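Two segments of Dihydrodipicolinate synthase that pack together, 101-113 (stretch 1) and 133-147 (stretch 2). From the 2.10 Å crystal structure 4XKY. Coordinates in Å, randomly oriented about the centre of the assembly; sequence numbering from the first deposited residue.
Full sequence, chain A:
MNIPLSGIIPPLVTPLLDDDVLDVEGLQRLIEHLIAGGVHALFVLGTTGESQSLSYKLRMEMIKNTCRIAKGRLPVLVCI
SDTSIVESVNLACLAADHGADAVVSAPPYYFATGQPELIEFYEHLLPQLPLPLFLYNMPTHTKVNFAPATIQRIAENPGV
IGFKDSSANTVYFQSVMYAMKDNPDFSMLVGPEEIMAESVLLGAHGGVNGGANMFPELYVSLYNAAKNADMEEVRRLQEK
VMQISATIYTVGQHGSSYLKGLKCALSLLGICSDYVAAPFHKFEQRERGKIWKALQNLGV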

# COMPACT_ATOMS: atom_id res chain seq x y z
N ASP A 101 -11.01 -19.24 -28.80
CA ASP A 101 -11.37 -18.07 -29.59
C ASP A 101 -10.67 -16.78 -29.23
O ASP A 101 -10.58 -15.86 -30.05
CB ASP A 101 -12.88 -17.88 -29.49
CG ASP A 101 -13.64 -19.12 -29.92
OD1 ASP A 101 -13.83 -20.06 -29.09
OD2 ASP A 101 -14.01 -19.16 -31.09
N ALA A 102 -10.19 -16.68 -28.00
CA ALA A 102 -9.54 -15.47 -27.60
C ALA A 102 -8.67 -15.73 -26.40
O ALA A 102 -8.84 -16.73 -25.72
CB ALA A 102 -10.58 -14.39 -27.29
N VAL A 103 -7.75 -14.80 -26.15
CA VAL A 103 -6.89 -14.85 -25.00
C VAL A 103 -7.11 -13.59 -24.17
O VAL A 103 -7.59 -12.57 -24.68
CB VAL A 103 -5.41 -15.04 -25.40
CG1 VAL A 103 -5.23 -16.41 -26.04
CG2 VAL A 103 -4.92 -13.92 -26.34
N VAL A 104 -6.79 -13.70 -22.89
CA VAL A 104 -7.03 -12.64 -21.91
C VAL A 104 -5.68 -12.41 -21.22
O VAL A 104 -5.03 -13.37 -20.81
CB VAL A 104 -8.08 -13.08 -20.87
CG1 VAL A 104 -8.41 -11.95 -19.91
CG2 VAL A 104 -9.33 -13.55 -21.58
N SER A 105 -5.26 -11.17 -21.11
CA SER A 105 -3.91 -10.90 -20.64
C SER A 105 -3.81 -9.67 -19.76
O SER A 105 -4.31 -8.60 -20.12
CB SER A 105 -3.01 -10.67 -21.85
OG SER A 105 -1.87 -9.93 -21.49
N ALA A 106 -3.13 -9.83 -18.63
CA ALA A 106 -2.71 -8.71 -17.79
C ALA A 106 -1.20 -8.65 -17.84
O ALA A 106 -0.54 -9.69 -17.91
CB ALA A 106 -3.15 -8.92 -16.35
N PRO A 107 -0.63 -7.45 -17.77
CA PRO A 107 0.82 -7.41 -17.69
C PRO A 107 1.28 -7.92 -16.33
O PRO A 107 0.53 -7.83 -15.35
CB PRO A 107 1.14 -5.92 -17.87
CG PRO A 107 -0.08 -5.22 -17.35
CD PRO A 107 -1.25 -6.14 -17.52
N PRO A 108 2.48 -8.49 -16.27
CA PRO A 108 2.97 -9.10 -15.04
C PRO A 108 3.09 -8.06 -13.93
O PRO A 108 3.39 -6.91 -14.23
CB PRO A 108 4.35 -9.63 -15.45
CG PRO A 108 4.77 -8.74 -16.55
CD PRO A 108 3.51 -8.48 -17.32
N TYR A 109 2.86 -8.44 -12.68
CA TYR A 109 2.73 -7.44 -11.60
C TYR A 109 3.92 -6.48 -11.47
O TYR A 109 3.73 -5.29 -11.27
CB TYR A 109 2.42 -8.09 -10.24
CG TYR A 109 3.57 -8.79 -9.54
CD1 TYR A 109 4.29 -8.14 -8.54
CD2 TYR A 109 3.89 -10.12 -9.83
CE1 TYR A 109 5.33 -8.78 -7.88
CE2 TYR A 109 4.93 -10.76 -9.17
CZ TYR A 109 5.64 -10.09 -8.20
OH TYR A 109 6.67 -10.71 -7.53
N TYR A 110 5.13 -7.01 -11.61
CA TYR A 110 6.33 -6.21 -11.38
C TYR A 110 6.52 -5.11 -12.43
O TYR A 110 7.16 -4.10 -12.16
CB TYR A 110 7.58 -7.10 -11.34
CG TYR A 110 7.76 -7.99 -12.55
CD1 TYR A 110 7.33 -9.32 -12.54
CD2 TYR A 110 8.33 -7.50 -13.71
CE1 TYR A 110 7.48 -10.14 -13.66
CE2 TYR A 110 8.49 -8.30 -14.83
CZ TYR A 110 8.07 -9.60 -14.81
OH TYR A 110 8.26 -10.34 -15.96
N PHE A 111 5.95 -5.30 -13.61
CA PHE A 111 6.45 -4.56 -14.76
C PHE A 111 6.10 -3.07 -14.77
O PHE A 111 6.99 -2.22 -14.77
CB PHE A 111 6.03 -5.20 -16.08
CG PHE A 111 6.31 -4.33 -17.26
CD1 PHE A 111 7.61 -4.01 -17.60
CD2 PHE A 111 5.28 -3.80 -18.02
CE1 PHE A 111 7.89 -3.19 -18.68
CE2 PHE A 111 5.54 -2.98 -19.10
CZ PHE A 111 6.85 -2.68 -19.44
N ALA A 112 4.81 -2.77 -14.76
CA ALA A 112 4.33 -1.42 -15.08
C ALA A 112 4.91 -0.31 -14.19
O ALA A 112 4.69 -0.28 -12.97
CB ALA A 112 2.81 -1.39 -15.06
N THR A 113 5.67 0.60 -14.80
CA THR A 113 6.06 1.84 -14.14
C THR A 113 5.01 2.90 -14.47
O THR A 113 4.48 3.56 -13.58
CB THR A 113 7.45 2.33 -14.57
N LEU A 133 -7.38 -10.47 -28.43
CA LEU A 133 -6.98 -10.29 -27.05
C LEU A 133 -7.97 -9.47 -26.27
O LEU A 133 -8.46 -8.48 -26.77
CB LEU A 133 -5.63 -9.57 -27.03
CG LEU A 133 -5.10 -9.17 -25.65
CD1 LEU A 133 -4.74 -10.42 -24.89
CD2 LEU A 133 -3.88 -8.29 -25.73
N PHE A 134 -8.22 -9.87 -25.03
CA PHE A 134 -8.89 -9.02 -24.02
C PHE A 134 -7.81 -8.56 -23.05
O PHE A 134 -6.99 -9.36 -22.58
CB PHE A 134 -9.97 -9.79 -23.23
CG PHE A 134 -11.22 -10.09 -24.02
CD1 PHE A 134 -12.36 -9.30 -23.90
CD2 PHE A 134 -11.24 -11.16 -24.91
CE1 PHE A 134 -13.49 -9.58 -24.64
CE2 PHE A 134 -12.36 -11.43 -25.66
CZ PHE A 134 -13.49 -10.64 -25.53
N LEU A 135 -7.81 -7.26 -22.77
CA LEU A 135 -6.95 -6.67 -21.76
C LEU A 135 -7.59 -6.86 -20.41
O LEU A 135 -8.82 -6.78 -20.29
CB LEU A 135 -6.80 -5.18 -21.99
CG LEU A 135 -6.21 -4.79 -23.33
CD1 LEU A 135 -6.38 -3.29 -23.48
CD2 LEU A 135 -4.76 -5.20 -23.39
N TYR A 136 -6.79 -7.10 -19.39
CA TYR A 136 -7.39 -7.05 -18.06
C TYR A 136 -6.57 -6.43 -16.97
O TYR A 136 -5.35 -6.60 -16.86
CB TYR A 136 -8.05 -8.37 -17.65
CG TYR A 136 -7.18 -9.41 -17.06
CD1 TYR A 136 -7.10 -9.59 -15.68
CD2 TYR A 136 -6.46 -10.27 -17.88
CE1 TYR A 136 -6.31 -10.58 -15.13
CE2 TYR A 136 -5.67 -11.27 -17.35
CZ TYR A 136 -5.59 -11.42 -15.98
OH TYR A 136 -4.79 -12.42 -15.48
N ASN A 137 -7.30 -5.70 -16.15
CA ASN A 137 -6.76 -4.89 -15.11
C ASN A 137 -6.60 -5.78 -13.87
O ASN A 137 -7.60 -6.17 -13.25
CB ASN A 137 -7.75 -3.77 -14.87
CG ASN A 137 -7.10 -2.48 -14.43
OD1 ASN A 137 -5.98 -2.13 -14.83
ND2 ASN A 137 -7.83 -1.74 -13.61
N MET A 138 -5.35 -6.13 -13.54
CA MET A 138 -5.05 -7.08 -12.46
C MET A 138 -5.55 -6.51 -11.13
O MET A 138 -5.24 -5.36 -10.80
CB MET A 138 -3.55 -7.36 -12.37
CG MET A 138 -3.17 -8.78 -11.96
SD MET A 138 -1.48 -9.21 -12.41
CE MET A 138 -1.00 -10.23 -11.02
N PRO A 139 -6.31 -7.31 -10.37
CA PRO A 139 -7.01 -6.82 -9.18
C PRO A 139 -6.13 -6.28 -8.05
O PRO A 139 -6.47 -5.26 -7.45
CB PRO A 139 -7.80 -8.04 -8.70
CG PRO A 139 -7.11 -9.22 -9.30
CD PRO A 139 -6.60 -8.73 -10.63
N THR A 140 -5.01 -6.93 -7.78
CA THR A 140 -4.26 -6.63 -6.55
C THR A 140 -2.83 -6.18 -6.80
O THR A 140 -2.38 -5.19 -6.23
CB THR A 140 -4.26 -7.84 -5.60
OG1 THR A 140 -4.17 -9.05 -6.36
CG2 THR A 140 -5.53 -7.87 -4.76
N HIS A 141 -2.12 -6.91 -7.65
CA HIS A 141 -0.67 -6.81 -7.68
C HIS A 141 -0.12 -5.47 -8.19
O HIS A 141 0.65 -4.81 -7.49
CB HIS A 141 -0.10 -7.96 -8.52
N THR A 142 -0.57 -5.05 -9.37
CA THR A 142 0.16 -4.06 -10.18
C THR A 142 0.49 -2.72 -9.49
O THR A 142 1.61 -2.23 -9.61
CB THR A 142 -0.56 -3.75 -11.52
OG1 THR A 142 -1.67 -2.88 -11.28
CG2 THR A 142 -1.03 -5.03 -12.22
N LYS A 143 -0.49 -2.14 -8.79
CA LYS A 143 -0.34 -0.78 -8.25
C LYS A 143 -0.27 0.32 -9.34
O LYS A 143 0.15 1.44 -9.05
CB LYS A 143 0.89 -0.71 -7.33
N VAL A 144 -0.67 -0.02 -10.57
CA VAL A 144 -0.76 0.93 -11.71
C VAL A 144 -1.78 0.38 -12.72
O VAL A 144 -1.55 -0.64 -13.36
CB VAL A 144 0.60 1.20 -12.42
CG1 VAL A 144 0.43 1.58 -13.89
CG2 VAL A 144 1.39 2.30 -11.70
N ASN A 145 -2.90 1.08 -12.86
CA ASN A 145 -3.97 0.66 -13.77
C ASN A 145 -3.71 1.05 -15.22
O ASN A 145 -2.85 1.88 -15.50
CB ASN A 145 -5.30 1.27 -13.31
CG ASN A 145 -5.86 0.59 -12.07
OD1 ASN A 145 -5.17 -0.21 -11.42
ND2 ASN A 145 -7.12 0.86 -11.76
N PHE A 146 -4.43 0.41 -16.13
CA PHE A 146 -4.57 0.94 -17.47
C PHE A 146 -5.37 2.24 -17.30
O PHE A 146 -6.52 2.21 -16.89
CB PHE A 146 -5.38 0.01 -18.39
CG PHE A 146 -4.69 -1.28 -18.77
CD1 PHE A 146 -3.93 -1.36 -19.92
CD2 PHE A 146 -4.89 -2.43 -18.03
CE1 PHE A 146 -3.33 -2.55 -20.30
CE2 PHE A 146 -4.29 -3.63 -18.40
CZ PHE A 146 -3.51 -3.69 -19.54
N ALA A 147 -4.75 3.38 -17.61
CA ALA A 147 -5.50 4.64 -17.69
C ALA A 147 -6.50 4.57 -18.85
O ALA A 147 -6.32 3.76 -19.77
CB ALA A 147 -4.56 5.80 -17.89

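The methyl group of Ala106 sits squarely over one face of the Tyr136 ring. Ala106 CB lies 3.6 Å from the ring centroid of Tyr136, only 14° off the ring normal, which makes this a CH-pi contact. The CA-to-CB bond of Tyr136 points sideways, but chi1 is p and the ring swings back over stretch 1. Val104 CG1 comes within 3.3 Å of Tyr136 CD2, from the other side of the ring plane to Ala106 CB. That is a tight approach for two carbon atoms. The hydroxyl of Tyr136 is hydrogen-bonded elsewhere in the structure.

The backbones form a parallel pair of strands, crossing at -19°. Three hydrogen bonds join them. Phe134 N donates to Val103 O at 2.8 Å, Ser105 N donates to Phe134 O at 2.9 Å, and Tyr136 N donates to Ser105 O at 3.0 Å. Phe134 therefore uses both its N and its O, bonding to residues before and after Val104, its partner in register. This is the usual pattern of parallel strands. Val103 O and Phe134 O also receive CA-H...O contacts, from Leu133 CA and Val104 CA, both at 3.3 Å.

Side chains alternate between the two faces of the sheet. Val104 and Phe134 share one face. Val103, Ser105, Leu133 and Leu135 share the other, where Leu133 CD1 reaches Ser105 CB at 3.5 Å and Val103 CG2 at 3.8 Å. Ala102 CB lies at the edge of the Phe134 ring, 3.8 Å from Phe134 CE2.

Past the strands no hydrogen bond crosses between the stretches, and several of the contacts are between apolar side chains. Pro107 CD is 3.9 Å from Phe146 CZ, and Ala112 CB is 4.0 Å from Val144 CG1. Tyr109 CB comes within 3.1 Å of His141 CB. This is very short for two carbons and deserves caution, because His141 is poorly ordered and modelled only to CB.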